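Local coordinates for effector protein B, substrate of the Dot/Icm secretion system (Legionella drancourtii, PDB 4JVS) that probably acts as a GTPase-activating protein, its GAP domain promoting GTP hydrolysis by a small GTPase of the infected host, at residues P156-K159 / M160-A164; I171-L174 / R175-Q178; S271-Q274 / E275-D278. All coordinates share one frame; numbering follows the deposited sequence.

How the contacts relate
Contacts 1 and 2 follow one another along helix 156-177, their centres 22 Å apart, and both are largely buried. Contact 1 lies deeper in the largely helical N-terminal subdomain, its centre about 12 Å from the centre of the chain, and mixes an aromatic ring, an amide and a guanidinium group. Contact 2, in the last turns of the same helix, is mostly aliphatic; one face meets the subdomain, the other a second protein chain, where R175 makes a salt bridge. Contact 3 belongs to helix 271-280 of the C-terminal subdomain, on the opposite side of the chain's centre. It is only partly buried and sets a tryptophan and a valine among acidic and polar surface residues.

Contact 1: P156-K159 / M160-A164; sequences PWAK and MQRLA
Side chains one helical turn apart, W157 with Q161 and A158 with R162, make a buried contact along the first turns of helix 156-177. The backbone supplies i to i+4 bonds, from M160 N to P156 O, from Q161 N to W157 O and from L163 N to K159 O. W157 has its CG anti to its own N (chi1 174°), which leans the indole forward along the helix, and CZ2 comes within 3.5 Å of Q161 OE1. The ring and the amide are turned 62° apart, so they do not stack. Q161 NE2 is bonded to S145 OG of helix 142-151, which ties down the amide beside the indole. S145 also touches W157, whose ring meets F95 edge-to-face. Helix 156-177 of the largely helical N-terminal subdomain of the GAP domain packs here on helices 118-124, 142-151 and 193-214. A158 N is hydrogen-bonded to S155 OG, just before the helix. R162 leaves the helix about a quarter-turn round from Q161. Its chain bends at chi3 (-84°) and carries the guanidinium back so that one face lies over A158 O, with NE 3.6 Å from that oxygen. NH2 passes 3.9 Å from A158 CB and is hydrogen-bonded to P153 O, while NH1 lies 4.0 Å from K159 CG, on the aliphatic part of an extended lysine whose NZ points on toward a long, weak ion pair with E208.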
loop_
_atom_site.group_PDB
_atom_site.type_symbol
_atom_site.label_atom_id
_atom_site.label_comp_id
_atom_site.label_asym_id
_atom_site.label_seq_id
_atom_site.Cartn_x
_atom_site.Cartn_y
_atom_site.Cartn_z
ATOM N N PRO A 156 17.197 -11.477 3.456
ATOM C CA PRO A 156 16.058 -12.220 3.990
ATOM C C PRO A 156 14.815 -11.349 3.908
ATOM O O PRO A 156 13.783 -11.839 3.460
ATOM C CB PRO A 156 16.457 -12.458 5.448
ATOM C CG PRO A 156 17.934 -12.425 5.429
ATOM C CD PRO A 156 18.286 -11.375 4.437
ATOM N N TRP A 157 14.939 -10.079 4.299
ATOM C CA TRP A 157 13.850 -9.105 4.197
ATOM C C TRP A 157 13.227 -9.077 2.812
ATOM O O TRP A 157 12.008 -9.173 2.671
ATOM C CB TRP A 157 14.328 -7.691 4.540
ATOM C CG TRP A 157 13.269 -6.672 4.308
ATOM C CD1 TRP A 157 13.112 -5.887 3.202
ATOM C CD2 TRP A 157 12.186 -6.344 5.190
ATOM N NE1 TRP A 157 12.001 -5.083 3.345
ATOM C CE2 TRP A 157 11.418 -5.345 4.557
ATOM C CE3 TRP A 157 11.795 -6.797 6.453
ATOM C CZ2 TRP A 157 10.284 -4.793 5.146
ATOM C CZ3 TRP A 157 10.677 -6.244 7.037
ATOM C CH2 TRP A 157 9.932 -5.252 6.384
ATOM N N ALA A 158 14.065 -8.946 1.790
ATOM C CA ALA A 158 13.574 -8.869 0.422
ATOM C C ALA A 158 12.837 -10.139 0.033
ATOM O O ALA A 158 11.883 -10.085 -0.740
ATOM C CB ALA A 158 14.711 -8.606 -0.538
ATOM N N LYS A 159 13.272 -11.275 0.576
ATOM C CA LYS A 159 12.639 -12.552 0.266
ATOM C C LYS A 159 11.272 -12.693 0.929
ATOM O O LYS A 159 10.332 -13.208 0.320
ATOM C CB LYS A 159 13.559 -13.723 0.633
ATOM C CG LYS A 159 14.740 -13.873 -0.328
ATOM C CD LYS A 159 15.777 -14.888 0.141
ATOM C CE LYS A 159 16.982 -14.935 -0.798
ATOM N NZ LYS A 159 17.982 -15.952 -0.364
ATOM N N MET A 160 11.172 -12.223 2.173
ATOM C CA MET A 160 9.942 -12.293 2.952
ATOM C C MET A 160 8.898 -11.374 2.358
ATOM O O MET A 160 7.728 -11.736 2.235
ATOM C CB MET A 160 10.204 -11.851 4.384
ATOM C CG MET A 160 11.254 -12.671 5.090
ATOM S SD MET A 160 10.731 -14.369 5.350
ATOM C CE MET A 160 12.331 -15.137 5.597
ATOM N N GLN A 161 9.331 -10.173 2.002
ATOM C CA GLN A 161 8.445 -9.178 1.424
ATOM C C GLN A 161 7.942 -9.649 0.061
ATOM O O GLN A 161 6.841 -9.308 -0.375
ATOM C CB GLN A 161 9.191 -7.849 1.317
ATOM C CG GLN A 161 8.423 -6.730 0.685
ATOM C CD GLN A 161 8.412 -5.496 1.547
ATOM O OE1 GLN A 161 7.879 -5.516 2.655
ATOM N NE2 GLN A 161 9.004 -4.408 1.050
ATOM N N ARG A 162 8.706 -10.495 -0.562
ATOM C CA ARG A 162 8.448 -10.919 -1.899
ATOM C C ARG A 162 7.454 -12.026 -1.876
ATOM O O ARG A 162 6.641 -12.135 -2.747
ATOM C CB ARG A 162 9.773 -11.387 -2.452
ATOM C CG ARG A 162 9.890 -11.627 -3.875
ATOM C CD ARG A 162 11.289 -11.997 -4.144
ATOM N NE ARG A 162 12.094 -10.802 -4.291
ATOM C CZ ARG A 162 13.399 -10.742 -4.108
ATOM N NH1 ARG A 162 14.064 -11.805 -3.743
ATOM N NH2 ARG A 162 14.024 -9.600 -4.275
ATOM N N LEU A 163 7.554 -12.869 -0.875
ATOM C CA LEU A 163 6.574 -13.918 -0.614
ATOM C C LEU A 163 5.255 -13.284 -0.190
ATOM O O LEU A 163 4.170 -13.737 -0.545
ATOM C CB LEU A 163 7.085 -14.834 0.507
ATOM C CG LEU A 163 6.094 -15.828 1.124
ATOM C CD1 LEU A 163 5.824 -16.993 0.185
ATOM C CD2 LEU A 163 6.558 -16.319 2.495
ATOM N N ALA A 164 5.382 -12.220 0.586
ATOM C CA ALA A 164 4.248 -11.461 1.077
ATOM C C ALA A 164 3.462 -10.881 -0.084
ATOM O O ALA A 164 2.250 -11.077 -0.183
ATOM C CB ALA A 164 4.738 -10.352 1.982
#

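Contact 2: I171-L174 / R175-Q178; sequences ILQL and RLIQ
L174 O accepts the hydrogen bond of Q178 N at 2.8 Å, the shortest of four successive i to i+4 bonds in the last turns of helix 156-177. Before it, I177 N binds Q173 O and L176 N binds L172 O, both at 2.9 Å, and R175 N binds I171 O at 3.0 Å. On one face of the helix L172 and L176 lie side by side and point the same way, CD2 of L172 3.7 Å from CD1 of L176. That same CD1 is flanked by Q173 OE1 at 3.8 Å, so the leucine methyl touches both a methyl and an amide oxygen. Q173 folds at chi2 (-58°), and its NE2 is hydrogen-bonded to N169 OD1 one turn back, which fixes the amide along the helix. R175 is bent at chi2 and chi3; its NH2 approaches L172 CD2 to 4.1 Å. Outside the helix, R175 NH1 makes a salt bridge to an acidic side chain of another protein chain. L172 packs on the backbone of that chain and L176 on one of its aromatic side chains. L174 packs on F60 and L63 of helix 60-80 and on L195 of helix 193-214, and I177 on L195, V53 and T55. The arrangement is that of a helix end packed on both faces, one against its own subdomain and one against another protein chain, probably the GTPase, with the bound aluminum fluoride about 11 Å from the R175 side chain.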
loop_
_atom_site.group_PDB
_atom_site.type_symbol
_atom_site.label_atom_id
_atom_site.label_comp_id
_atom_site.label_asym_id
_atom_site.label_seq_id
_atom_site.Cartn_x
_atom_site.Cartn_y
_atom_site.Cartn_z
ATOM N N ILE A 171 -4.645 -13.008 -4.174
ATOM C CA ILE A 171 -5.915 -12.443 -3.759
ATOM C C ILE A 171 -6.368 -11.370 -4.736
ATOM O O ILE A 171 -7.548 -11.287 -5.051
ATOM C CB ILE A 171 -5.800 -11.852 -2.340
ATOM C CG1 ILE A 171 -5.419 -12.967 -1.353
ATOM C CG2 ILE A 171 -7.081 -11.133 -1.958
ATOM C CD1 ILE A 171 -5.458 -12.578 0.095
ATOM N N LEU A 172 -5.420 -10.572 -5.228
ATOM C CA LEU A 172 -5.689 -9.523 -6.216
ATOM C C LEU A 172 -6.272 -10.106 -7.499
ATOM O O LEU A 172 -7.329 -9.673 -7.977
ATOM C CB LEU A 172 -4.395 -8.781 -6.564
ATOM C CG LEU A 172 -4.415 -7.317 -7.031
ATOM C CD1 LEU A 172 -3.151 -6.972 -7.792
ATOM C CD2 LEU A 172 -5.624 -6.955 -7.859
ATOM N N GLN A 173 -5.566 -11.076 -8.070
ATOM C CA GLN A 173 -5.996 -11.656 -9.333
ATOM C C GLN A 173 -7.363 -12.322 -9.197
ATOM O O GLN A 173 -8.184 -12.230 -10.110
ATOM C CB GLN A 173 -4.946 -12.625 -9.879
ATOM C CG GLN A 173 -3.587 -11.982 -10.113
ATOM C CD GLN A 173 -3.634 -10.810 -11.080
ATOM O OE1 GLN A 173 -4.497 -10.746 -11.957
ATOM N NE2 GLN A 173 -2.701 -9.875 -10.923
ATOM N N LEU A 174 -7.616 -12.964 -8.056
ATOM C CA LEU A 174 -8.921 -13.579 -7.804
ATOM C C LEU A 174 -10.047 -12.544 -7.711
ATOM O O LEU A 174 -11.123 -12.745 -8.267
ATOM C CB LEU A 174 -8.893 -14.448 -6.541
ATOM C CG LEU A 174 -7.982 -15.679 -6.565
ATOM C CD1 LEU A 174 -8.140 -16.495 -5.283
ATOM C CD2 LEU A 174 -8.225 -16.538 -7.801
ATOM N N ARG A 175 -9.791 -11.441 -7.006
ATOM C CA ARG A 175 -10.760 -10.353 -6.873
ATOM C C ARG A 175 -11.026 -9.723 -8.237
ATOM O O ARG A 175 -12.155 -9.323 -8.533
ATOM C CB ARG A 175 -10.254 -9.294 -5.881
ATOM C CG ARG A 175 -11.339 -8.633 -5.029
ATOM C CD ARG A 175 -11.327 -7.090 -5.124
ATOM N NE ARG A 175 -10.013 -6.507 -4.838
ATOM C CZ ARG A 175 -9.385 -5.629 -5.625
ATOM N NH1 ARG A 175 -9.947 -5.215 -6.762
ATOM N NH2 ARG A 175 -8.185 -5.162 -5.276
ATOM N N LEU A 176 -9.980 -9.637 -9.062
ATOM C CA LEU A 176 -10.112 -9.138 -10.432
ATOM C C LEU A 176 -10.997 -10.045 -11.294
ATOM O O LEU A 176 -11.931 -9.582 -11.942
ATOM C CB LEU A 176 -8.734 -8.953 -11.089
ATOM C CG LEU A 176 -7.944 -7.701 -10.690
ATOM C CD1 LEU A 176 -6.576 -7.674 -11.324
ATOM C CD2 LEU A 176 -8.704 -6.451 -11.064
ATOM N N ILE A 177 -10.685 -11.314 -11.288
ATOM C CA ILE A 177 -11.409 -12.302 -12.029
ATOM C C ILE A 177 -12.810 -12.381 -11.542
ATOM O O ILE A 177 -13.701 -12.557 -12.300
ATOM C CB ILE A 177 -10.747 -13.656 -11.916
ATOM C CG1 ILE A 177 -9.708 -13.791 -13.011
ATOM C CG2 ILE A 177 -11.771 -14.734 -12.067
ATOM C CD1 ILE A 177 -8.559 -14.677 -12.657
ATOM N N GLN A 178 -12.995 -12.211 -10.260
ATOM C CA GLN A 178 -14.294 -12.252 -9.650
ATOM C C GLN A 178 -15.158 -11.135 -10.130
ATOM O O GLN A 178 -16.321 -11.128 -9.859
ATOM C CB GLN A 178 -14.189 -12.187 -8.144
ATOM C CG GLN A 178 -15.463 -11.780 -7.445
ATOM C CD GLN A 178 -16.336 -12.947 -7.144
ATOM O OE1 GLN A 178 -16.844 -13.584 -8.040
ATOM N NE2 GLN A 178 -16.509 -13.240 -5.884
#

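Contact 3: S271-Q274 / E275-D278; sequences SLWQ and EVDD
A CH-pi contact between W273 and D277, one turn apart on helix 271-280, marks the partly exposed side of this helix in the C-terminal subdomain of the GAP domain. CB of D277 sits over one face of the indole, 4.3 Å from the centroid of its six-membered ring and 24° off the ring normal. The carboxylate runs out past the rim near CZ2, its plane 15° from that of the ring, with D277 OD2 3.9 Å from W273 CZ2. W273 owes this position to a CG anti to its backbone N (chi1 165°), which lays the indole along the following turn. V276 crosses the tryptophan side chain at about a right angle, with CG1 4.0 Å from CZ3. Beyond the helix W273 also rests on I299 and R303 of helix 292-306 and on L267, so the indole joins two neighbouring helices to this one. The buried side is aliphatic: L272, V276 and the chain of E275 all touch L246 of helix 243-253, and V276 reaches I266 as well. Beneath these side chains V276 N is bonded to L272 O, D278 N to Q274 O, and D277 N to W273 O, the last at 2.7 Å. E275, its CG beside its own backbone N, runs back along the preceding turn and brings that methylene 3.5 Å from S271 O.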
loop_
_atom_site.group_PDB
_atom_site.type_symbol
_atom_site.label_atom_id
_atom_site.label_comp_id
_atom_site.label_asym_id
_atom_site.label_seq_id
_atom_site.Cartn_x
_atom_site.Cartn_y
_atom_site.Cartn_z
ATOM N N SER A 271 3.925 14.297 31.939
ATOM C CA SER A 271 4.526 15.038 30.849
ATOM C C SER A 271 4.422 14.415 29.488
ATOM O O SER A 271 4.093 15.069 28.536
ATOM C CB SER A 271 5.974 15.313 31.160
ATOM O OG SER A 271 6.800 14.499 30.386
ATOM N N LEU A 272 4.699 13.132 29.415
ATOM C CA LEU A 272 4.513 12.326 28.207
ATOM C C LEU A 272 3.040 12.231 27.818
ATOM O O LEU A 272 2.699 12.332 26.647
ATOM C CB LEU A 272 5.090 10.921 28.370
ATOM C CG LEU A 272 6.608 10.784 28.377
ATOM C CD1 LEU A 272 6.988 9.321 28.562
ATOM C CD2 LEU A 272 7.209 11.350 27.098
ATOM N N TRP A 273 2.175 12.050 28.808
ATOM C CA TRP A 273 0.741 11.971 28.571
ATOM C C TRP A 273 0.167 13.250 27.969
ATOM O O TRP A 273 -0.747 13.205 27.144
ATOM C CB TRP A 273 0.002 11.661 29.867
ATOM C CG TRP A 273 -1.452 11.923 29.750
ATOM C CD1 TRP A 273 -2.157 12.916 30.357
ATOM C CD2 TRP A 273 -2.384 11.194 28.944
ATOM N NE1 TRP A 273 -3.483 12.841 29.995
ATOM C CE2 TRP A 273 -3.647 11.800 29.128
ATOM C CE3 TRP A 273 -2.279 10.089 28.099
ATOM C CZ2 TRP A 273 -4.790 11.329 28.489
ATOM C CZ3 TRP A 273 -3.414 9.624 27.470
ATOM C CH2 TRP A 273 -4.655 10.245 27.668
ATOM N N GLN A 274 0.743 14.376 28.322
ATOM C CA GLN A 274 0.318 15.640 27.791
ATOM C C GLN A 274 0.519 15.702 26.320
ATOM O O GLN A 274 -0.314 16.167 25.598
ATOM C CB GLN A 274 1.202 16.697 28.379
ATOM C CG GLN A 274 0.469 17.780 29.117
ATOM C CD GLN A 274 1.422 18.671 29.834
ATOM O OE1 GLN A 274 2.607 18.647 29.572
ATOM N NE2 GLN A 274 0.914 19.460 30.748
ATOM N N GLU A 275 1.667 15.250 25.876
ATOM C CA GLU A 275 1.942 15.191 24.474
ATOM C C GLU A 275 1.075 14.208 23.783
ATOM O O GLU A 275 0.679 14.425 22.673
ATOM C CB GLU A 275 3.381 14.865 24.241
ATOM C CG GLU A 275 4.290 15.667 25.123
ATOM C CD GLU A 275 5.103 16.643 24.352
ATOM O OE1 GLU A 275 5.958 16.224 23.583
ATOM O OE2 GLU A 275 4.892 17.841 24.522
ATOM N N VAL A 276 0.830 13.089 24.428
ATOM C CA VAL A 276 -0.027 12.075 23.885
ATOM C C VAL A 276 -1.434 12.545 23.750
ATOM O O VAL A 276 -2.060 12.262 22.778
ATOM C CB VAL A 276 -0.014 10.818 24.728
ATOM C CG1 VAL A 276 -1.061 9.851 24.240
ATOM C CG2 VAL A 276 1.331 10.164 24.647
ATOM N N ASP A 277 -1.927 13.268 24.736
ATOM C CA ASP A 277 -3.298 13.767 24.723
ATOM C C ASP A 277 -3.566 14.786 23.611
ATOM O O ASP A 277 -4.598 14.724 22.943
ATOM C CB ASP A 277 -3.677 14.365 26.084
ATOM C CG ASP A 277 -5.166 14.689 26.190
ATOM O OD1 ASP A 277 -5.507 15.777 26.719
ATOM O OD2 ASP A 277 -5.993 13.852 25.755
ATOM N N ASP A 278 -2.659 15.730 23.402
ATOM C CA ASP A 278 -2.951 16.753 22.406
ATOM C C ASP A 278 -2.662 16.283 20.973
ATOM O O ASP A 278 -3.037 16.946 19.996
ATOM C CB ASP A 278 -2.311 18.111 22.755
ATOM C CG ASP A 278 -0.803 18.075 22.742
ATOM O OD1 ASP A 278 -0.213 17.574 21.758
ATOM O OD2 ASP A 278 -0.208 18.569 23.717
#